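Side-chain contacts in dally-like, isoform A (Drosophila melanogaster, PDB 6XTZ), which binds Wnt and Hedgehog-family proteins as a GPI-anchored cell-surface glypican, and probably shields the lipid of Wnt so that it can signal at a distance: residues Thr55-Gln60 and Met233-Ala238; Thr227-Lys232 and Val252-Gly257; Met105-Arg108 and Tyr114-Asn117. The protein carries 5 engineered substitutions. All blocks are in the same frame, centred on the assembly; numbering follows the deposited sequence.

Overall arrangement
The chain is the folded extracellular core of the glypican. Contacts 1 and 2 lie close together in the disulfide-rich end of this elongated, mainly helical fold, their centres 11 Å apart, and both use helix 224-234. Contact 3 sits on the opposite side of the chain's centre, about 75 Å from contact 1 between centres, although both involve helix 51-110. Contacts 1 and 2 are largely buried: the first sets a methionine against a histidine ring, the second is aliphatic packing of antiparallel helices. They touch where Met233 packs on Val254 and Ala58 on Thr231. Contact 3 is more exposed and aromatic, at a bend near the bound lipid. No hydrogen bond crosses any of the three.

Contact 1: Thr55-Gln60 and Met233-Ala238; sequences TRMAMQ and MQHCGA
Met57, on the long helix 51-110, packs against His235 in the disulfide-rich lobe of the glypican fold, where His235 sits in the break between helix 224-234 and helix 236-239. Met57 CB does most of the touching. It lies over one face of the imidazole, 3.5 Å above the ring plane and offset toward the rim, in a CH-pi contact that runs 19° off the ring normal; its nearest ring atoms are CG and CD2, with Met57 CB to His235 CD2 at 3.6 Å. CG of the methionine stands anti to its carbonyl carbon (chi1 -59°) and carries the chain past the root of the histidine. There Met57 SD meets His235 CB at 3.9 Å and approaches the ring only obliquely, a sulfur-aromatic contact of 4.6 Å from Met57 SD to the ring centroid. Beyond SD the chain bends, and the sulfur, not the terminal methyl, makes the last contact with the histidine. On the opposite face of the imidazole lies CG of the preceding residue, Gln234, 3.9 Å above its centre, so the ring is sandwiched between two aliphatic groups. The backbone carbonyl also comes close, Met57 O 3.1 Å from His235 CD2, but the angle to NE2 is too poor for a hydrogen bond. The end of the Gln60 side chain, one turn further on, approaches the ring obliquely. Cutting His235 back to an alanine would take away the imidazole and is likely to open a gap between Met57 CB and Gln234 CG, leaving SD only the CB to meet. The next residue, Cys236, is tied by a disulfide to Cys40. His235 O is held too, accepting from Arg20 NH1 and, at 3.2 Å, from Ala238 N.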
loop_
_atom_site.group_PDB
_atom_site.type_symbol
_atom_site.label_atom_id
_atom_site.label_comp_id
_atom_site.label_asym_id
_atom_site.label_seq_id
_atom_site.Cartn_x
_atom_site.Cartn_y
_atom_site.Cartn_z
ATOM N N THR A 55 -28.010 -5.440 27.241
ATOM C CA THR A 55 -27.665 -6.346 26.150
ATOM C C THR A 55 -27.983 -5.726 24.795
ATOM O O THR A 55 -27.184 -5.834 23.856
ATOM C CB THR A 55 -28.398 -7.678 26.318
ATOM O OG1 THR A 55 -28.051 -8.258 27.582
ATOM C CG2 THR A 55 -28.016 -8.642 25.204
ATOM N N ARG A 56 -29.139 -5.067 24.673
ATOM C CA ARG A 56 -29.494 -4.416 23.416
ATOM C C ARG A 56 -28.474 -3.346 23.045
ATOM O O ARG A 56 -27.957 -3.323 21.922
ATOM C CB ARG A 56 -30.897 -3.813 23.509
ATOM C CG ARG A 56 -31.210 -2.825 22.394
ATOM C CD ARG A 56 -32.619 -2.258 22.506
ATOM N NE ARG A 56 -33.619 -3.126 21.889
ATOM C CZ ARG A 56 -34.404 -3.961 22.562
ATOM N NH1 ARG A 56 -34.311 -4.048 23.881
ATOM N NH2 ARG A 56 -35.286 -4.710 21.912
ATOM N N MET A 57 -28.169 -2.448 23.984
ATOM C CA MET A 57 -27.184 -1.409 23.724
ATOM C C MET A 57 -25.785 -1.979 23.528
ATOM O O MET A 57 -24.962 -1.349 22.855
ATOM C CB MET A 57 -27.187 -0.390 24.864
ATOM C CG MET A 57 -28.534 0.286 25.079
ATOM S SD MET A 57 -28.517 1.475 26.434
ATOM C CE MET A 57 -28.165 0.408 27.826
ATOM N N ALA A 58 -25.500 -3.157 24.089
ATOM C CA ALA A 58 -24.197 -3.778 23.881
ATOM C C ALA A 58 -24.033 -4.241 22.442
ATOM O O ALA A 58 -23.023 -3.940 21.793
ATOM C CB ALA A 58 -24.004 -4.948 24.845
ATOM N N MET A 59 -25.012 -4.984 21.926
ATOM C CA MET A 59 -24.931 -5.434 20.543
ATOM C C MET A 59 -25.051 -4.267 19.571
ATOM O O MET A 59 -24.532 -4.339 18.453
ATOM C CB MET A 59 -26.005 -6.485 20.274
ATOM C CG MET A 59 -25.923 -7.685 21.206
ATOM S SD MET A 59 -27.225 -8.903 20.939
ATOM C CE MET A 59 -28.684 -7.921 21.275
ATOM N N GLN A 60 -25.714 -3.182 19.982
ATOM C CA GLN A 60 -25.798 -2.001 19.131
ATOM C C GLN A 60 -24.439 -1.329 18.977
ATOM O O GLN A 60 -24.070 -0.911 17.873
ATOM C CB GLN A 60 -26.821 -1.018 19.699
ATOM C CG GLN A 60 -26.870 0.317 18.976
ATOM C CD GLN A 60 -27.853 1.285 19.606
ATOM O OE1 GLN A 60 -28.830 0.877 20.236
ATOM N NE2 GLN A 60 -27.593 2.578 19.444
ATOM N N MET A 233 -18.308 2.904 27.850
ATOM C CA MET A 233 -17.952 4.219 27.337
ATOM C C MET A 233 -19.154 4.918 26.714
ATOM O O MET A 233 -19.398 6.099 26.979
ATOM C CB MET A 233 -16.814 4.090 26.318
ATOM C CG MET A 233 -16.317 5.405 25.735
ATOM S SD MET A 233 -17.188 5.913 24.242
ATOM C CE MET A 233 -16.923 4.489 23.186
ATOM N N GLN A 234 -19.923 4.203 25.894
ATOM C CA GLN A 234 -20.917 4.853 25.048
ATOM C C GLN A 234 -22.310 4.898 25.674
ATOM O O GLN A 234 -23.037 5.879 25.481
ATOM C CB GLN A 234 -20.982 4.147 23.688
ATOM C CG GLN A 234 -21.974 4.760 22.707
ATOM C CD GLN A 234 -21.959 4.085 21.349
ATOM O OE1 GLN A 234 -21.077 3.279 21.052
ATOM N NE2 GLN A 234 -22.941 4.412 20.517
ATOM N N HIS A 235 -22.704 3.868 26.423
ATOM C CA HIS A 235 -24.083 3.752 26.884
ATOM C C HIS A 235 -24.264 3.815 28.394
ATOM O O HIS A 235 -25.315 4.274 28.848
ATOM C CB HIS A 235 -24.707 2.440 26.379
ATOM C CG HIS A 235 -24.806 2.352 24.888
ATOM N ND1 HIS A 235 -25.541 3.242 24.136
ATOM C CD2 HIS A 235 -24.263 1.476 24.011
ATOM C CE1 HIS A 235 -25.445 2.920 22.858
ATOM N NE2 HIS A 235 -24.674 1.852 22.755
ATOM N N CYS A 236 -23.285 3.368 29.183
ATOM C CA CYS A 236 -23.492 3.250 30.624
ATOM C C CYS A 236 -23.656 4.593 31.323
ATOM O O CYS A 236 -24.077 4.613 32.485
ATOM C CB CYS A 236 -22.339 2.476 31.261
ATOM S SG CYS A 236 -22.318 0.723 30.830
ATOM N N GLY A 237 -23.339 5.704 30.657
ATOM C CA GLY A 237 -23.588 7.004 31.258
ATOM C C GLY A 237 -25.062 7.247 31.518
ATOM O O GLY A 237 -25.438 7.789 32.560
ATOM N N ALA A 238 -25.919 6.839 30.578
ATOM C CA ALA A 238 -27.354 7.014 30.763
ATOM C C ALA A 238 -27.894 6.109 31.862
ATOM O O ALA A 238 -28.916 6.427 32.480
ATOM C CB ALA A 238 -28.091 6.753 29.451
#

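Contact 2: Thr227-Lys232 and Val252-Gly257; sequences TGALTK and VNVIKG
Two antiparallel helices pack here through aliphatic side chains: Ala229 and Leu230 of helix 224-234 meet Val254 and Ile255 of helix 248-258 in the interior of the disulfide-rich lobe. The axes of the two short segments approach to 9.4 Å at an angle of 161°. Val254 is central. Val254 CG1, anti to the backbone N (chi1 174°), pushes up against the neighbouring backbone, 3.5 Å from Ala229 O, and touches Ala229 CB at 4.0 Å and Leu230 CD1 at 4.1 Å. With only a methyl on the alanine, the valine can reach the main chain of the facing helix. The two form an antiparallel helix pair of the cysteine-rich lobe of the glypican fold, linked by the Cys226-Cys258 disulfide just outside both segments. Beside the valine, Leu230 and Ile255 extend toward each other at the flank, with Leu230 CD1 3.6 Å from Ile255 CD1. Helix 51-110 lies along this flank, with Ser61 against Leu230 and Leu65 against Ile255.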
loop_
_atom_site.group_PDB
_atom_site.type_symbol
_atom_site.label_atom_id
_atom_site.label_comp_id
_atom_site.label_asym_id
_atom_site.label_seq_id
_atom_site.Cartn_x
_atom_site.Cartn_y
_atom_site.Cartn_z
ATOM N N THR A 227 -16.390 -5.468 23.682
ATOM C CA THR A 227 -17.797 -5.172 23.933
ATOM C C THR A 227 -17.992 -4.531 25.301
ATOM O O THR A 227 -18.741 -3.557 25.433
ATOM C CB THR A 227 -18.631 -6.448 23.819
ATOM O OG1 THR A 227 -18.390 -7.066 22.549
ATOM C CG2 THR A 227 -20.113 -6.129 23.947
ATOM N N GLY A 228 -17.309 -5.047 26.324
ATOM C CA GLY A 228 -17.475 -4.500 27.662
ATOM C C GLY A 228 -17.034 -3.053 27.765
ATOM O O GLY A 228 -17.770 -2.199 28.267
ATOM N N ALA A 229 -15.823 -2.756 27.288
ATOM C CA ALA A 229 -15.312 -1.391 27.361
ATOM C C ALA A 229 -16.103 -0.445 26.469
ATOM O O ALA A 229 -16.239 0.741 26.791
ATOM C CB ALA A 229 -13.833 -1.362 26.980
ATOM N N LEU A 230 -16.632 -0.948 25.352
ATOM C CA LEU A 230 -17.362 -0.096 24.420
ATOM C C LEU A 230 -18.684 0.376 25.015
ATOM O O LEU A 230 -19.071 1.538 24.843
ATOM C CB LEU A 230 -17.596 -0.851 23.112
ATOM C CG LEU A 230 -18.015 -0.063 21.874
ATOM C CD1 LEU A 230 -16.951 0.959 21.518
ATOM C CD2 LEU A 230 -18.253 -1.015 20.713
ATOM N N THR A 231 -19.387 -0.508 25.722
ATOM C CA THR A 231 -20.681 -0.145 26.288
ATOM C C THR A 231 -20.531 0.741 27.516
ATOM O O THR A 231 -21.329 1.664 27.718
ATOM C CB THR A 231 -21.464 -1.404 26.639
ATOM O OG1 THR A 231 -20.780 -2.109 27.678
ATOM C CG2 THR A 231 -21.554 -2.293 25.432
ATOM N N LYS A 232 -19.522 0.474 28.350
ATOM C CA LYS A 232 -19.248 1.352 29.482
ATOM C C LYS A 232 -18.935 2.766 29.019
ATOM O O LYS A 232 -19.277 3.737 29.705
ATOM C CB LYS A 232 -18.095 0.790 30.316
ATOM C CG LYS A 232 -17.812 1.558 31.598
ATOM C CD LYS A 232 -16.625 0.966 32.340
ATOM C CE LYS A 232 -16.308 1.752 33.599
ATOM N NZ LYS A 232 -15.125 1.204 34.316
ATOM N N VAL A 252 -11.511 7.639 22.546
ATOM C CA VAL A 252 -10.393 7.241 21.692
ATOM C C VAL A 252 -9.652 6.053 22.294
ATOM O O VAL A 252 -9.281 5.110 21.584
ATOM C CB VAL A 252 -9.447 8.433 21.449
ATOM C CG1 VAL A 252 -8.179 7.973 20.745
ATOM C CG2 VAL A 252 -10.148 9.506 20.629
ATOM N N ASN A 253 -9.435 6.072 23.611
ATOM C CA ASN A 253 -8.739 4.965 24.260
ATOM C C ASN A 253 -9.521 3.664 24.147
ATOM O O ASN A 253 -8.921 2.590 24.027
ATOM C CB ASN A 253 -8.474 5.297 25.727
ATOM C CG ASN A 253 -7.329 6.269 25.905
ATOM O OD1 ASN A 253 -6.399 6.302 25.098
ATOM N ND2 ASN A 253 -7.386 7.066 26.965
ATOM N N VAL A 254 -10.851 3.735 24.181
ATOM C CA VAL A 254 -11.660 2.524 24.081
ATOM C C VAL A 254 -11.591 1.952 22.670
ATOM O O VAL A 254 -11.371 0.750 22.480
ATOM C CB VAL A 254 -13.111 2.808 24.510
ATOM C CG1 VAL A 254 -13.987 1.587 24.266
ATOM C CG2 VAL A 254 -13.155 3.210 25.975
ATOM N N ILE A 255 -11.773 2.804 21.659
ATOM C CA ILE A 255 -11.720 2.325 20.280
ATOM C C ILE A 255 -10.323 1.820 19.943
ATOM O O ILE A 255 -10.167 0.826 19.224
ATOM C CB ILE A 255 -12.177 3.424 19.305
ATOM C CG1 ILE A 255 -13.499 4.037 19.769
ATOM C CG2 ILE A 255 -12.340 2.849 17.906
ATOM C CD1 ILE A 255 -14.655 3.067 19.764
ATOM N N LYS A 256 -9.285 2.488 20.457
ATOM C CA LYS A 256 -7.922 2.010 20.245
ATOM C C LYS A 256 -7.741 0.600 20.796
ATOM O O LYS A 256 -7.044 -0.224 20.194
ATOM C CB LYS A 256 -6.912 2.964 20.884
ATOM C CG LYS A 256 -6.569 4.175 20.035
ATOM C CD LYS A 256 -5.334 4.882 20.571
ATOM C CE LYS A 256 -4.822 5.926 19.593
ATOM N NZ LYS A 256 -3.504 6.473 20.016
ATOM N N GLY A 257 -8.363 0.305 21.938
ATOM C CA GLY A 257 -8.274 -1.038 22.484
ATOM C C GLY A 257 -9.082 -2.043 21.688
ATOM O O GLY A 257 -8.631 -3.167 21.451
#

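Contact 3: Met105-Arg108 and Tyr114-Asn117; sequences MFIR and YERN
At the bend where helix 51-110 gives way to the short helix 112-116, Phe106 and Ile107 fold back against Tyr114 and Glu115. Phe106 meets the tyrosine with both its CB and its ring. Phe106 CB rests squarely over the centre of the Tyr114 ring, 3.5 Å from the centroid and 6° off the normal, while the phenyl turns its CD2 edge to the same ring, with Phe106 CD2 to Tyr114 CE1 at 3.7 Å. The two rings are T-shaped, planes at 90° and centroids 5.4 Å apart. With chi1 at 165°, the Tyr114 ring points away from its own backbone N and back against Phe106 and Ile107. Ile107 CG1 comes to the rim of that ring, in its plane, 3.7 Å from Tyr114 CD2. Farther out, Ile107 CD1 lies against the extended Glu115 side chain, 3.8 Å from Glu115 OE1, at the more exposed side of the bend. Phe106 also meets Tyr110 edge-to-face, and Tyr114 meets the ring of Phe121. With the side chain of Phe106 about 6 Å from the bound O-palmitoleoyl serine, these rings form an aromatic cluster at the helix bend beside the glypican lipid site.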
loop_
_atom_site.group_PDB
_atom_site.type_symbol
_atom_site.label_atom_id
_atom_site.label_comp_id
_atom_site.label_asym_id
_atom_site.label_seq_id
_atom_site.Cartn_x
_atom_site.Cartn_y
_atom_site.Cartn_z
ATOM N N MET A 105 9.066 4.127 -36.189
ATOM C CA MET A 105 10.039 5.213 -36.204
ATOM C C MET A 105 11.364 4.760 -36.802
ATOM O O MET A 105 12.001 5.506 -37.555
ATOM C CB MET A 105 10.245 5.745 -34.787
ATOM C CG MET A 105 10.831 7.137 -34.704
ATOM S SD MET A 105 10.882 7.725 -32.998
ATOM C CE MET A 105 9.159 7.570 -32.534
ATOM N N PHE A 106 11.795 3.540 -36.486
ATOM C CA PHE A 106 13.089 3.069 -36.960
ATOM C C PHE A 106 13.035 2.497 -38.369
ATOM O O PHE A 106 14.071 2.440 -39.038
ATOM C CB PHE A 106 13.655 2.021 -36.001
ATOM C CG PHE A 106 14.324 2.608 -34.797
ATOM C CD1 PHE A 106 14.290 3.972 -34.566
ATOM C CD2 PHE A 106 15.002 1.800 -33.905
ATOM C CE1 PHE A 106 14.908 4.518 -33.456
ATOM C CE2 PHE A 106 15.630 2.341 -32.799
ATOM C CZ PHE A 106 15.579 3.700 -32.571
ATOM N N ILE A 107 11.861 2.067 -38.833
ATOM C CA ILE A 107 11.749 1.586 -40.205
ATOM C C ILE A 107 11.810 2.753 -41.184
ATOM O O ILE A 107 12.467 2.671 -42.229
ATOM C CB ILE A 107 10.462 0.757 -40.376
ATOM C CG1 ILE A 107 10.657 -0.645 -39.799
ATOM C CG2 ILE A 107 10.062 0.676 -41.839
ATOM C CD1 ILE A 107 9.496 -1.573 -40.058
ATOM N N ARG A 108 11.139 3.859 -40.858
ATOM C CA ARG A 108 11.191 5.042 -41.709
ATOM C C ARG A 108 12.548 5.733 -41.651
ATOM O O ARG A 108 12.886 6.484 -42.573
ATOM C CB ARG A 108 10.089 6.023 -41.308
ATOM C CG ARG A 108 8.685 5.451 -41.428
ATOM C CD ARG A 108 7.686 6.187 -40.544
ATOM N NE ARG A 108 7.226 7.446 -41.124
ATOM C CZ ARG A 108 6.078 7.590 -41.777
ATOM N NH1 ARG A 108 5.270 6.552 -41.939
ATOM N NH2 ARG A 108 5.735 8.773 -42.269
ATOM N N TYR A 114 17.247 -2.080 -40.468
ATOM C CA TYR A 114 16.609 -2.282 -39.171
ATOM C C TYR A 114 15.562 -3.385 -39.240
ATOM O O TYR A 114 15.529 -4.273 -38.383
ATOM C CB TYR A 114 15.974 -0.983 -38.672
ATOM C CG TYR A 114 15.004 -1.206 -37.529
ATOM C CD1 TYR A 114 15.463 -1.412 -36.233
ATOM C CD2 TYR A 114 13.632 -1.221 -37.746
ATOM C CE1 TYR A 114 14.580 -1.624 -35.187
ATOM C CE2 TYR A 114 12.745 -1.435 -36.708
ATOM C CZ TYR A 114 13.224 -1.634 -35.431
ATOM O OH TYR A 114 12.341 -1.844 -34.397
ATOM N N GLU A 115 14.695 -3.335 -40.257
ATOM C CA GLU A 115 13.642 -4.337 -40.395
ATOM C C GLU A 115 14.220 -5.740 -40.524
ATOM O O GLU A 115 13.574 -6.719 -40.131
ATOM C CB GLU A 115 12.763 -3.999 -41.601
ATOM C CG GLU A 115 11.493 -4.826 -41.715
ATOM C CD GLU A 115 10.575 -4.332 -42.818
ATOM O OE1 GLU A 115 10.743 -3.178 -43.260
ATOM O OE2 GLU A 115 9.686 -5.099 -43.242
ATOM N N ARG A 116 15.435 -5.853 -41.062
ATOM C CA ARG A 116 16.106 -7.147 -41.130
ATOM C C ARG A 116 16.389 -7.693 -39.736
ATOM O O ARG A 116 16.312 -8.907 -39.509
ATOM C CB ARG A 116 17.402 -7.010 -41.925
ATOM C CG ARG A 116 17.591 -8.038 -43.023
ATOM C CD ARG A 116 18.437 -7.456 -44.143
ATOM N NE ARG A 116 19.605 -6.749 -43.626
ATOM C CZ ARG A 116 20.365 -5.932 -44.348
ATOM N NH1 ARG A 116 20.078 -5.713 -45.624
ATOM N NH2 ARG A 116 21.408 -5.330 -43.795
ATOM N N ASN A 117 16.718 -6.813 -38.789
ATOM C CA ASN A 117 17.005 -7.205 -37.415
ATOM C C ASN A 117 15.933 -6.732 -36.441
ATOM O O ASN A 117 16.205 -6.604 -35.243
ATOM C CB ASN A 117 18.369 -6.672 -36.977
ATOM C CG ASN A 117 19.450 -6.933 -37.999
ATOM O OD1 ASN A 117 20.241 -6.047 -38.314
ATOM N ND2 ASN A 117 19.484 -8.149 -38.531
#